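Local atomic coordinates of GCN5-related N-acetyltransferase (Kribbella flavida, PDB entry 4MY0), a protein that probably transfers the acetyl group of acetyl-coenzyme A to an amine, possibly on aminoglycosides, as a member of the GCN5-related N-acetyltransferase (GNAT) family. Residues P81-A86 with E109-K114; L102-V107 with T126-H131; N204-A209 with F213-W218; L223-L228 with A241-G246. All blocks are in the same frame, centred on the assembly; numbering follows the deposited sequence. Where two conformers were deposited one is given.

Overall arrangement
From the N terminus, interaction 1 closes the loop from strand 78-90 to helix 99-113, and before it ends interaction 2 has begun, joining the same helix to the short helix 126-131. The two therefore cross along the chain, and they touch where I85 packs on M104 and V107. Together they bind the first acetyltransferase domain around its coenzyme site. Interactions 3 and 4, in the second acetyltransferase domain, lie on the opposite side of the chain's centre. There interaction 3 closes a tight hairpin, strands 205-209 and 212-219, and interaction 4 follows in series, linking strand 222-230 to helix 233-244. Probable backbone hydrogen bonds link N217 to Q224 and V215 to D226.

Interaction 1 (P81-A86 with E109-K114); sequences PMAGIA and ERSRDK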
# COMPACT_ATOMS: atom_id res chain seq x y z
N PRO C 81 -27.29 -18.67 30.64
CA PRO C 81 -28.11 -17.70 29.89
C PRO C 81 -27.41 -16.34 29.89
O PRO C 81 -26.83 -15.96 30.91
CB PRO C 81 -29.42 -17.64 30.68
CG PRO C 81 -29.49 -19.01 31.42
CD PRO C 81 -28.03 -19.29 31.77
N MSE C 82 -27.44 -15.64 28.76
CA MSE C 82 -26.61 -14.45 28.63
C MSE C 82 -27.29 -13.38 27.80
O MSE C 82 -27.88 -13.67 26.76
CB MSE C 82 -25.26 -14.83 28.02
CG MSE C 82 -24.26 -13.68 28.01
SE MSE C 82 -24.26 -12.76 26.29
CE MSE C 82 -22.97 -13.94 25.45
N ALA C 83 -27.20 -12.13 28.24
CA ALA C 83 -27.80 -11.03 27.49
C ALA C 83 -26.75 -10.38 26.60
O ALA C 83 -25.90 -9.62 27.08
CB ALA C 83 -28.38 -10.00 28.44
N GLY C 84 -26.80 -10.64 25.30
CA GLY C 84 -25.80 -10.07 24.40
C GLY C 84 -26.26 -8.73 23.86
O GLY C 84 -27.22 -8.67 23.10
N ILE C 85 -25.58 -7.65 24.25
CA ILE C 85 -26.03 -6.31 23.92
C ILE C 85 -25.51 -5.91 22.53
O ILE C 85 -24.31 -6.05 22.26
CB ILE C 85 -25.58 -5.26 24.99
CG1 ILE C 85 -25.79 -5.81 26.40
CG2 ILE C 85 -26.33 -3.91 24.79
CD1 ILE C 85 -27.22 -6.39 26.70
N ALA C 86 -26.41 -5.45 21.65
CA ALA C 86 -26.03 -5.10 20.28
C ALA C 86 -26.69 -3.83 19.79
O ALA C 86 -27.73 -3.40 20.32
CB ALA C 86 -26.35 -6.25 19.32
N GLU C 109 -31.51 -3.58 33.35
CA GLU C 109 -32.71 -3.92 34.11
C GLU C 109 -33.58 -4.93 33.36
O GLU C 109 -34.05 -5.92 33.94
CB GLU C 109 -33.49 -2.66 34.48
CG GLU C 109 -34.48 -2.90 35.60
CD GLU C 109 -33.84 -3.61 36.79
OE1 GLU C 109 -32.73 -3.22 37.21
OE2 GLU C 109 -34.45 -4.59 37.31
N ARG C 110 -33.79 -4.70 32.06
CA ARG C 110 -34.58 -5.64 31.26
C ARG C 110 -33.91 -7.02 31.25
O ARG C 110 -34.57 -8.05 31.43
CB ARG C 110 -34.77 -5.11 29.82
CG ARG C 110 -35.55 -6.05 28.89
CD ARG C 110 -36.96 -6.37 29.42
NE ARG C 110 -37.71 -5.16 29.76
CZ ARG C 110 -38.35 -4.40 28.87
NH1 ARG C 110 -38.34 -4.73 27.58
NH2 ARG C 110 -39.00 -3.32 29.27
N SER C 111 -32.60 -7.04 31.06
CA SER C 111 -31.86 -8.31 31.09
C SER C 111 -32.03 -9.08 32.42
O SER C 111 -32.24 -10.29 32.41
CB SER C 111 -30.39 -8.09 30.79
OG SER C 111 -30.21 -7.50 29.50
N ARG C 112 -31.95 -8.37 33.55
CA ARG C 112 -32.17 -9.00 34.86
C ARG C 112 -33.60 -9.51 34.99
O ARG C 112 -33.81 -10.63 35.48
CB ARG C 112 -31.94 -8.01 36.00
CG ARG C 112 -30.52 -7.52 36.17
CD ARG C 112 -30.43 -6.49 37.29
NE ARG C 112 -30.57 -7.08 38.61
CZ ARG C 112 -31.69 -7.05 39.34
NH1 ARG C 112 -31.72 -7.62 40.54
NH2 ARG C 112 -32.77 -6.44 38.87
N ASP C 113 -34.57 -8.70 34.56
CA ASP C 113 -35.98 -9.08 34.65
C ASP C 113 -36.26 -10.37 33.88
O ASP C 113 -37.12 -11.16 34.27
CB ASP C 113 -36.88 -7.96 34.12
CG ASP C 113 -36.96 -6.79 35.08
OD1 ASP C 113 -36.56 -6.96 36.25
OD2 ASP C 113 -37.43 -5.71 34.65
N LYS C 114 -35.52 -10.58 32.79
CA LYS C 114 -35.67 -11.77 31.95
C LYS C 114 -34.85 -12.98 32.41
O LYS C 114 -34.78 -13.98 31.71
CB LYS C 114 -35.34 -11.43 30.49
CG LYS C 114 -36.55 -10.98 29.70
CD LYS C 114 -36.17 -10.38 28.37
CE LYS C 114 -37.43 -9.93 27.64
NZ LYS C 114 -38.42 -11.04 27.52
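The hydroxyl oxygen S111 OG faces two ways: it is hydrogen-bonded to the carbonyl of V107, one turn earlier in its own helix, and it rests on the methyl of A83 in the strand, with OG and A83 CB 3.3 Å apart. With OG placed beside the backbone N of S111 (chi1 -59°), the hydroxyl can turn back to that carbonyl, so a buried polar atom is satisfied within the helix and meets the strand through contact alone. Small side chains suit both places. A83 CB and S111 CB come within 3.6 Å of each other, and the backbones approach until the CA atoms of A83 and S111 are 6.1 Å apart. I85 adds a looser touch, its CD1 lying 4.2 Å from S111 OG; the same CD1 packs on V107, and CG2 lies against M104 (a selenomethionine). Strand 78-90, helix 99-113 and strand 118-121 make up a beta-alpha-beta unit, the part of the GNAT fold in which the loop between the first strand and the helix holds the coenzyme pyrophosphate. The A83-S111 contact lies near the C-terminal end of that helix, far from the loop. A83 O accepts a bond from S119 OG of the neighbouring parallel strand, and I68 of strand 61-75 packs on both A83 and S111. R112 NH2 forms a salt bridge with E109 OE2 at 2.9 Å, a weak hydrogen bond by its angle, while R110 reaches D12 of strand 8-12 and the carbonyl of G51.

Interaction 2 (L102-V107 with T126-H131); sequences LLMRGV and TVIYRH. With AC8 ([(2R,3R,4R,5R)-5-(6-amino-9H-purin-9-yl)-3,4-bis(phosphonooxy)tetrahydrofuran-2-yl]methyl (3R)-3-hydroxy-2,2-dimethyl-4-oxo-4-({3-oxo-3-[(2-sulfanylethyl)amino]propyl}amino)butyl dihydrogen diphosphate), chain L.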
# COMPACT_ATOMS: atom_id res chain seq x y z
N LEU C 102 -28.49 6.14 30.34
CA LEU C 102 -29.88 5.95 30.74
C LEU C 102 -30.43 4.72 29.98
O LEU C 102 -31.11 3.87 30.56
CB LEU C 102 -30.68 7.22 30.44
CG LEU C 102 -32.16 7.49 30.80
CD1 LEU C 102 -33.04 6.98 29.73
CD2 LEU C 102 -32.59 6.91 32.17
N LEU C 103 -30.10 4.64 28.70
CA LEU C 103 -30.47 3.51 27.85
C LEU C 103 -29.93 2.22 28.43
O LEU C 103 -30.66 1.24 28.59
CB LEU C 103 -29.84 3.69 26.47
CG LEU C 103 -30.48 3.11 25.20
CD1 LEU C 103 -29.40 2.74 24.17
CD2 LEU C 103 -31.43 1.96 25.44
N MSE C 104 -28.62 2.20 28.70
CA MSE C 104 -27.96 0.96 29.12
C MSE C 104 -28.42 0.49 30.51
O MSE C 104 -28.50 -0.71 30.77
CB MSE C 104 -26.45 1.15 29.07
CG MSE C 104 -25.85 1.19 27.66
SE MSE C 104 -26.18 -0.56 26.78
CE MSE C 104 -25.47 -1.74 28.20
N ARG C 105 -28.72 1.43 31.40
CA ARG C 105 -29.31 1.03 32.68
C ARG C 105 -30.66 0.35 32.47
O ARG C 105 -30.97 -0.63 33.15
CB ARG C 105 -29.44 2.22 33.63
CG ARG C 105 -28.09 2.66 34.17
CD ARG C 105 -28.19 3.88 35.05
NE ARG C 105 -26.87 4.47 35.27
CZ ARG C 105 -26.53 5.70 34.89
NH1 ARG C 105 -27.42 6.48 34.30
NH2 ARG C 105 -25.30 6.15 35.13
N GLY C 106 -31.45 0.86 31.52
CA GLY C 106 -32.71 0.22 31.17
C GLY C 106 -32.45 -1.16 30.57
O GLY C 106 -33.19 -2.11 30.83
N VAL C 107 -31.39 -1.26 29.78
CA VAL C 107 -31.00 -2.54 29.19
C VAL C 107 -30.60 -3.58 30.24
O VAL C 107 -31.04 -4.74 30.18
CB VAL C 107 -29.87 -2.36 28.15
CG1 VAL C 107 -29.22 -3.69 27.83
CG2 VAL C 107 -30.40 -1.72 26.88
N THR C 126 -14.77 1.90 25.34
CA THR C 126 -14.84 1.20 26.61
C THR C 126 -15.40 2.06 27.73
O THR C 126 -15.84 1.52 28.75
CB THR C 126 -13.44 0.77 27.07
OG1 THR C 126 -12.65 1.95 27.28
CG2 THR C 126 -12.78 -0.15 26.05
N VAL C 127 -15.38 3.38 27.58
CA VAL C 127 -15.65 4.26 28.74
C VAL C 127 -17.05 4.08 29.32
O VAL C 127 -17.19 3.80 30.52
CB VAL C 127 -15.40 5.76 28.44
CG1 VAL C 127 -15.65 6.61 29.69
CG2 VAL C 127 -13.97 5.97 27.93
N ILE C 128 -18.09 4.18 28.48
CA ILE C 128 -19.46 4.05 28.98
C ILE C 128 -19.69 2.68 29.62
O ILE C 128 -20.34 2.57 30.66
CB ILE C 128 -20.52 4.32 27.88
CG1 ILE C 128 -21.93 4.09 28.43
CG2 ILE C 128 -20.31 3.44 26.63
CD1 ILE C 128 -23.04 4.67 27.53
N TYR C 129 -19.12 1.64 29.03
CA TYR C 129 -19.37 0.29 29.52
C TYR C 129 -18.65 -0.00 30.84
O TYR C 129 -19.22 -0.65 31.73
CB TYR C 129 -19.09 -0.75 28.44
CG TYR C 129 -19.96 -0.51 27.22
CD1 TYR C 129 -21.34 -0.63 27.30
CD2 TYR C 129 -19.40 -0.11 26.00
CE1 TYR C 129 -22.16 -0.38 26.19
CE2 TYR C 129 -20.19 0.13 24.89
CZ TYR C 129 -21.57 -0.01 24.99
OH TYR C 129 -22.38 0.23 23.89
N ARG C 130 -17.43 0.50 30.99
CA ARG C 130 -16.73 0.35 32.27
C ARG C 130 -17.45 1.10 33.39
O ARG C 130 -17.54 0.61 34.51
CB ARG C 130 -15.27 0.81 32.13
CG ARG C 130 -14.41 -0.20 31.40
CD ARG C 130 -12.96 0.25 31.23
NE ARG C 130 -12.14 -0.90 30.84
CZ ARG C 130 -11.05 -0.83 30.10
NH1 ARG C 130 -10.63 0.35 29.66
NH2 ARG C 130 -10.37 -1.94 29.79
N HIS C 131 -17.96 2.30 33.10
CA HIS C 131 -18.76 3.05 34.07
C HIS C 131 -19.98 2.24 34.51
O HIS C 131 -20.41 2.33 35.66
CB HIS C 131 -19.21 4.39 33.48
CG HIS C 131 -18.16 5.45 33.50
ND1 HIS C 131 -17.29 5.61 34.56
CD2 HIS C 131 -17.83 6.41 32.60
CE1 HIS C 131 -16.47 6.61 34.30
NE2 HIS C 131 -16.78 7.12 33.12
N1A AC8 L . -15.07 8.57 23.71
O1A AC8 L . -24.12 8.34 28.76
P1A AC8 L . -23.11 9.17 27.98
C1B AC8 L . -18.16 8.70 27.79
S1P AC8 L . -20.85 -0.10 21.32
C2A AC8 L . -14.74 8.64 25.01
O2A AC8 L . -23.42 10.63 27.76
P2A AC8 L . -23.56 8.64 25.18
C2B AC8 L . -18.71 9.97 28.40
O2B AC8 L . -17.66 10.95 28.53
O2C AC8 L . -19.05 12.84 29.41
C2P AC8 L . -21.24 1.67 21.07
N3A AC8 L . -15.69 8.67 25.96
O3A AC8 L . -22.85 8.39 26.61
C3B AC8 L . -19.22 9.47 29.75
O3B AC8 L . -18.11 9.31 30.64
P3B AC8 L . -17.69 10.34 31.82
O3C AC8 L . -18.44 12.71 26.98
C3P AC8 L . -21.77 1.67 19.66
C4A AC8 L . -17.00 8.63 25.59
O4A AC8 L . -25.01 9.00 25.40
C4B AC8 L . -19.68 8.05 29.48
O4B AC8 L . -19.02 7.66 28.26
O4C AC8 L . -16.65 13.21 28.68
P4C AC8 L . -17.97 12.54 28.40
N4P AC8 L . -22.16 2.95 19.08
C5A AC8 L . -17.36 8.55 24.26
O5A AC8 L . -22.66 9.54 24.38
C5B AC8 L . -21.19 7.94 29.29
O5B AC8 L . -21.64 9.11 28.62
C5P AC8 L . -21.39 3.96 18.69
O5P AC8 L . -20.18 3.94 18.84
C6A AC8 L . -16.35 8.52 23.30
N6A AC8 L . -16.65 8.44 21.98
O6A AC8 L . -23.46 7.17 24.55
C6P AC8 L . -22.12 5.11 18.02
N7A AC8 L . -18.72 8.53 24.19
O7A AC8 L . -17.65 11.73 31.22
C7P AC8 L . -21.52 6.51 18.26
C8A AC8 L . -19.18 8.59 25.46
O8A AC8 L . -18.77 10.16 32.88
N8P AC8 L . -21.69 6.82 19.68
N9A AC8 L . -18.13 8.66 26.31
O9A AC8 L . -16.32 9.84 32.23
C9P AC8 L . -22.81 6.81 20.39
O9P AC8 L . -23.88 6.52 19.87
CAP AC8 L . -22.76 7.16 21.87
OAP AC8 L . -21.86 8.26 22.07
CBP AC8 L . -22.31 6.01 22.78
CCP AC8 L . -22.21 6.56 24.22
CDP AC8 L . -23.32 4.88 22.74
CEP AC8 L . -20.94 5.49 22.37
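Selenomethionine M104 meets Y129 at the rim of its ring: SE is 4.1 Å from Y129 CE1 and lies 87° off the ring normal, close to the ring plane. This is an edge-on Met-aromatic contact. The side chain of M104 is bent at both chi2 and chi3, which brings SE and CE alike to that one ring carbon; the flexible thioether of a methionine, here carrying selenium, can bend to follow the ring edge. One face of the same ring is covered from within its own helix, where I128 CG2 sits 3.7 Å above the ring plane, over the centre. I128 sends its other branch the opposite way from its backbone N (chi1 177°), and the extended chain puts CD1 against M104 CG at a loose 4.5 Å, yet 3.8 Å from AC8 O3A in the pyrophosphate. The close packing therefore gathers round the ring and the ligand: Y129 OH stands 3.0 Å from the sulfur S1P of AC8, and V88 of strand 78-90 also packs on Y129. On the solvent side the contact is loose: R105 and H131 are exposed and do not meet across it. In one of its two conformers H131 NE2 reaches AC8 O9A of the 3'-phosphate, a bond that is therefore less certain. R130 turns to a second subunit, bonding carbonyls of its V267 and H264. G98, G100 and S101 also hold AC8, as do S248 and R156 of the third subunit, giving the pyrophosphate loop, helix and thiol-side tyrosine characteristic of a GNAT coenzyme site.

Interaction 3 (N204-A209 with F213-W218); sequences NFAYLA and FVVYNW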
# COMPACT_ATOMS: atom_id res chain seq x y z
N ASN C 204 -22.90 -19.58 2.66
CA ASN C 204 -22.18 -20.39 3.63
C ASN C 204 -22.06 -21.82 3.16
O ASN C 204 -23.03 -22.40 2.68
CB ASN C 204 -22.88 -20.32 4.99
CG ASN C 204 -22.81 -18.93 5.59
OD1 ASN C 204 -21.82 -18.21 5.38
ND2 ASN C 204 -23.85 -18.53 6.30
N PHE C 205 -20.85 -22.38 3.27
CA PHE C 205 -20.60 -23.73 2.79
C PHE C 205 -20.38 -24.63 4.01
O PHE C 205 -19.37 -24.50 4.70
CB PHE C 205 -19.37 -23.76 1.88
CG PHE C 205 -19.36 -22.68 0.81
CD1 PHE C 205 -20.55 -22.19 0.26
CD2 PHE C 205 -18.15 -22.15 0.36
CE1 PHE C 205 -20.54 -21.19 -0.71
CE2 PHE C 205 -18.13 -21.15 -0.62
CZ PHE C 205 -19.33 -20.66 -1.14
N ALA C 206 -21.34 -25.51 4.28
CA ALA C 206 -21.32 -26.35 5.49
C ALA C 206 -21.12 -27.81 5.12
O ALA C 206 -21.77 -28.31 4.22
CB ALA C 206 -22.61 -26.17 6.29
N TYR C 207 -20.24 -28.50 5.84
CA TYR C 207 -20.01 -29.94 5.63
C TYR C 207 -20.04 -30.67 6.95
O TYR C 207 -19.61 -30.13 7.97
CB TYR C 207 -18.68 -30.18 4.89
CG TYR C 207 -18.74 -29.56 3.52
CD1 TYR C 207 -19.32 -30.24 2.46
CD2 TYR C 207 -18.33 -28.24 3.31
CE1 TYR C 207 -19.44 -29.66 1.22
CE2 TYR C 207 -18.45 -27.65 2.06
CZ TYR C 207 -19.01 -28.37 1.02
OH TYR C 207 -19.14 -27.82 -0.23
N LEU C 208 -20.55 -31.90 6.91
CA LEU C 208 -20.79 -32.66 8.13
C LEU C 208 -20.17 -34.05 8.03
O LEU C 208 -20.36 -34.77 7.04
CB LEU C 208 -22.30 -32.79 8.36
CG LEU C 208 -22.74 -33.69 9.51
CD1 LEU C 208 -22.31 -33.09 10.83
CD2 LEU C 208 -24.25 -33.88 9.47
N ALA C 209 -19.41 -34.43 9.06
CA ALA C 209 -18.94 -35.81 9.20
C ALA C 209 -19.68 -36.44 10.39
O ALA C 209 -20.48 -35.77 11.04
CB ALA C 209 -17.45 -35.84 9.43
N PHE C 213 -17.99 -30.96 12.02
CA PHE C 213 -18.47 -30.17 10.90
C PHE C 213 -17.59 -28.96 10.63
O PHE C 213 -16.78 -28.56 11.46
CB PHE C 213 -19.92 -29.73 11.11
CG PHE C 213 -20.11 -28.73 12.24
CD1 PHE C 213 -20.64 -29.14 13.46
CD2 PHE C 213 -19.81 -27.38 12.05
CE1 PHE C 213 -20.84 -28.22 14.48
CE2 PHE C 213 -20.00 -26.46 13.08
CZ PHE C 213 -20.52 -26.88 14.29
N VAL C 214 -17.78 -28.34 9.47
CA VAL C 214 -17.09 -27.09 9.18
C VAL C 214 -18.04 -26.21 8.39
O VAL C 214 -18.82 -26.70 7.55
CB VAL C 214 -15.77 -27.32 8.41
CG1 VAL C 214 -16.03 -27.97 7.07
CG2 VAL C 214 -14.99 -26.00 8.22
N VAL C 215 -18.02 -24.92 8.69
CA VAL C 215 -18.78 -23.94 7.93
C VAL C 215 -17.80 -22.87 7.48
O VAL C 215 -17.07 -22.30 8.29
CB VAL C 215 -19.89 -23.30 8.76
CG1 VAL C 215 -20.71 -22.34 7.90
CG2 VAL C 215 -20.78 -24.39 9.37
N TYR C 216 -17.76 -22.62 6.17
CA TYR C 216 -16.86 -21.59 5.65
C TYR C 216 -17.47 -20.83 4.49
O TYR C 216 -18.58 -21.16 4.03
CB TYR C 216 -15.49 -22.18 5.28
CG TYR C 216 -15.49 -23.15 4.13
CD1 TYR C 216 -15.02 -22.77 2.87
CD2 TYR C 216 -15.92 -24.46 4.29
CE1 TYR C 216 -15.00 -23.66 1.82
CE2 TYR C 216 -15.91 -25.36 3.24
CZ TYR C 216 -15.45 -24.96 2.01
OH TYR C 216 -15.42 -25.87 0.98
N ASN C 217 -16.78 -19.79 4.04
CA ASN C 217 -17.29 -18.94 2.96
C ASN C 217 -16.17 -18.14 2.32
O ASN C 217 -15.03 -18.16 2.81
CB ASN C 217 -18.38 -17.99 3.49
CG ASN C 217 -18.00 -17.36 4.82
OD1 ASN C 217 -17.12 -16.50 4.89
ND2 ASN C 217 -18.66 -17.79 5.89
N TRP C 218 -16.47 -17.44 1.23
CA TRP C 218 -15.48 -16.60 0.57
C TRP C 218 -15.26 -15.30 1.31
O TRP C 218 -16.23 -14.69 1.77
CB TRP C 218 -15.91 -16.28 -0.86
CG TRP C 218 -15.83 -17.48 -1.75
CD1 TRP C 218 -16.87 -18.29 -2.14
CD2 TRP C 218 -14.65 -18.02 -2.35
NE1 TRP C 218 -16.39 -19.29 -2.95
CE2 TRP C 218 -15.04 -19.14 -3.10
CE3 TRP C 218 -13.30 -17.65 -2.34
CZ2 TRP C 218 -14.12 -19.91 -3.83
CZ3 TRP C 218 -12.39 -18.40 -3.06
CH2 TRP C 218 -12.81 -19.53 -3.79
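F205 turns its ring back beside its own backbone N (chi1 -48°), whereas Y216 sets CG between N and the carbonyl carbon (chi1 66°), and these two choices bring the rings together on one face of the hairpin. F205 CB lies over the Y216 ring, 4.1 Å from its centroid, a CH-pi contact, and the edge of F205 points at that face in a T-shaped pair with planes at 87°. W218 extends the aromatic cluster, its NE1 3.5 Å from F205 CE2, and Y207 CE2 reaches Y216 CE2 at 3.6 Å. Beneath the rings two hydrogen-bonded antiparallel pairs join the strands, F205 with Y216 (F205 N to Y216 O, 2.7 Å) and Y207 with V214. N217 ND2 gives N204 OD1 a weak bond of 3.2 Å, while N204 ND2 holds the carbonyl of W198. W218 NE1 and Y207 OH bond to A26 and R27 of the fourth subunit. Flat rings thus cover one face. On the other, small A206 fits beside V215, and F213 stacks on F171 of helix 168-182. V214 and Y216, on the aromatic face, pack on V243 of helix 233-244, and strand 222-230 continues the sheet.

Interaction 4 (L223-L228 with A241-G246); sequences LQVDEL and ATVGSG
In the beta-alpha-beta unit of the second acetyltransferase domain, strand 222-230 packs L223 and V225 against V243 on the following helix, 233-244, before the chain returns as the parallel strand 252-256. V225 CG2 meets both branches of V243, at 3.9 Å from CG1 and 4.1 Å from CG2; two beta-branched residues give short, stiff surfaces that fit a strand lying under a helix. L223 reaches farther along the helix, where its CD1 lies 3.4 Å from V243 O and 4.2 Å from V243 CG1. V253 of the returning strand touches V225 and V243 as well, so the helix sits over both strands. Alternation turns Q224 away from the helix, and its NE2 bonds D226 OD1 at 2.7 Å with a fairly straight angle of 151°, D226 OD1 lying almost in the amide plane of Q224. Here the strand breaks step in a classic beta bulge, D226 and E227 both facing V215, and turns a corner, consistent with the bulged central strand of GNAT folds. Just beyond V243, S245 OG donates to T242 O at 2.6 Å and is also bonded to R95 of the fourth subunit.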
# COMPACT_ATOMS: atom_id res chain seq x y z
N LEU C 223 -10.60 -17.85 1.59
CA LEU C 223 -11.67 -18.54 2.29
C LEU C 223 -11.58 -18.21 3.78
O LEU C 223 -10.49 -17.92 4.32
CB LEU C 223 -11.58 -20.05 2.06
CG LEU C 223 -11.82 -20.51 0.63
CD1 LEU C 223 -11.46 -21.98 0.49
CD2 LEU C 223 -13.27 -20.28 0.23
N GLN C 224 -12.73 -18.20 4.42
CA GLN C 224 -12.79 -17.90 5.84
C GLN C 224 -13.60 -19.00 6.52
O GLN C 224 -14.73 -19.29 6.12
CB GLN C 224 -13.46 -16.56 6.06
CG GLN C 224 -13.83 -16.33 7.52
CD GLN C 224 -14.64 -15.08 7.71
OE1 GLN C 224 -14.16 -13.98 7.47
NE2 GLN C 224 -15.89 -15.24 8.15
N VAL C 225 -13.02 -19.60 7.55
CA VAL C 225 -13.72 -20.63 8.32
C VAL C 225 -14.43 -19.94 9.49
O VAL C 225 -13.77 -19.28 10.30
CB VAL C 225 -12.74 -21.69 8.82
CG1 VAL C 225 -13.41 -22.65 9.80
CG2 VAL C 225 -12.15 -22.45 7.62
N ASP C 226 -15.76 -20.04 9.55
CA ASP C 226 -16.53 -19.47 10.66
C ASP C 226 -16.43 -20.38 11.87
O ASP C 226 -16.42 -19.92 13.01
CB ASP C 226 -18.01 -19.31 10.29
CG ASP C 226 -18.27 -18.17 9.32
OD1 ASP C 226 -17.40 -17.28 9.17
OD2 ASP C 226 -19.37 -18.18 8.71
N GLU C 227 -16.40 -21.68 11.62
CA GLU C 227 -16.36 -22.64 12.71
C GLU C 227 -15.98 -24.02 12.19
O GLU C 227 -16.50 -24.46 11.16
CB GLU C 227 -17.71 -22.70 13.44
CG GLU C 227 -17.70 -23.66 14.64
CD GLU C 227 -18.98 -23.60 15.49
OE1 GLU C 227 -20.04 -23.18 14.97
OE2 GLU C 227 -18.92 -23.99 16.69
N LEU C 228 -15.09 -24.69 12.92
CA LEU C 228 -14.76 -26.08 12.66
C LEU C 228 -14.77 -26.81 13.98
O LEU C 228 -14.10 -26.39 14.93
CB LEU C 228 -13.39 -26.23 11.99
CG LEU C 228 -13.13 -27.61 11.38
CD1 LEU C 228 -12.23 -27.50 10.13
CD2 LEU C 228 -12.53 -28.56 12.41
N ALA C 241 -9.11 -30.46 5.22
CA ALA C 241 -8.73 -30.77 3.84
C ALA C 241 -9.86 -30.39 2.87
O ALA C 241 -9.60 -29.97 1.74
CB ALA C 241 -8.33 -32.24 3.70
N THR C 242 -11.11 -30.52 3.31
CA THR C 242 -12.26 -30.03 2.54
C THR C 242 -12.13 -28.53 2.25
O THR C 242 -12.26 -28.11 1.10
CB THR C 242 -13.59 -30.30 3.26
OG1 THR C 242 -13.69 -31.69 3.55
CG2 THR C 242 -14.78 -29.88 2.38
N VAL C 243 -11.86 -27.73 3.28
CA VAL C 243 -11.68 -26.29 3.08
C VAL C 243 -10.49 -26.02 2.15
O VAL C 243 -10.59 -25.24 1.20
CB VAL C 243 -11.46 -25.56 4.42
CG1 VAL C 243 -11.32 -24.05 4.19
CG2 VAL C 243 -12.61 -25.84 5.38
N GLY C 244 -9.36 -26.66 2.44
CA GLY C 244 -8.14 -26.46 1.68
C GLY C 244 -8.19 -26.94 0.24
O GLY C 244 -7.37 -26.53 -0.58
N SER C 245 -9.16 -27.81 -0.08
CA SER C 245 -9.31 -28.31 -1.44
C SER C 245 -9.52 -27.16 -2.42
O SER C 245 -9.37 -27.33 -3.62
CB SER C 245 -10.49 -29.28 -1.53
OG SER C 245 -11.73 -28.57 -1.45
N GLY C 246 -9.88 -25.98 -1.90
CA GLY C 246 -10.03 -24.80 -2.74
C GLY C 246 -8.74 -24.09 -3.15
O GLY C 246 -8.79 -23.03 -3.77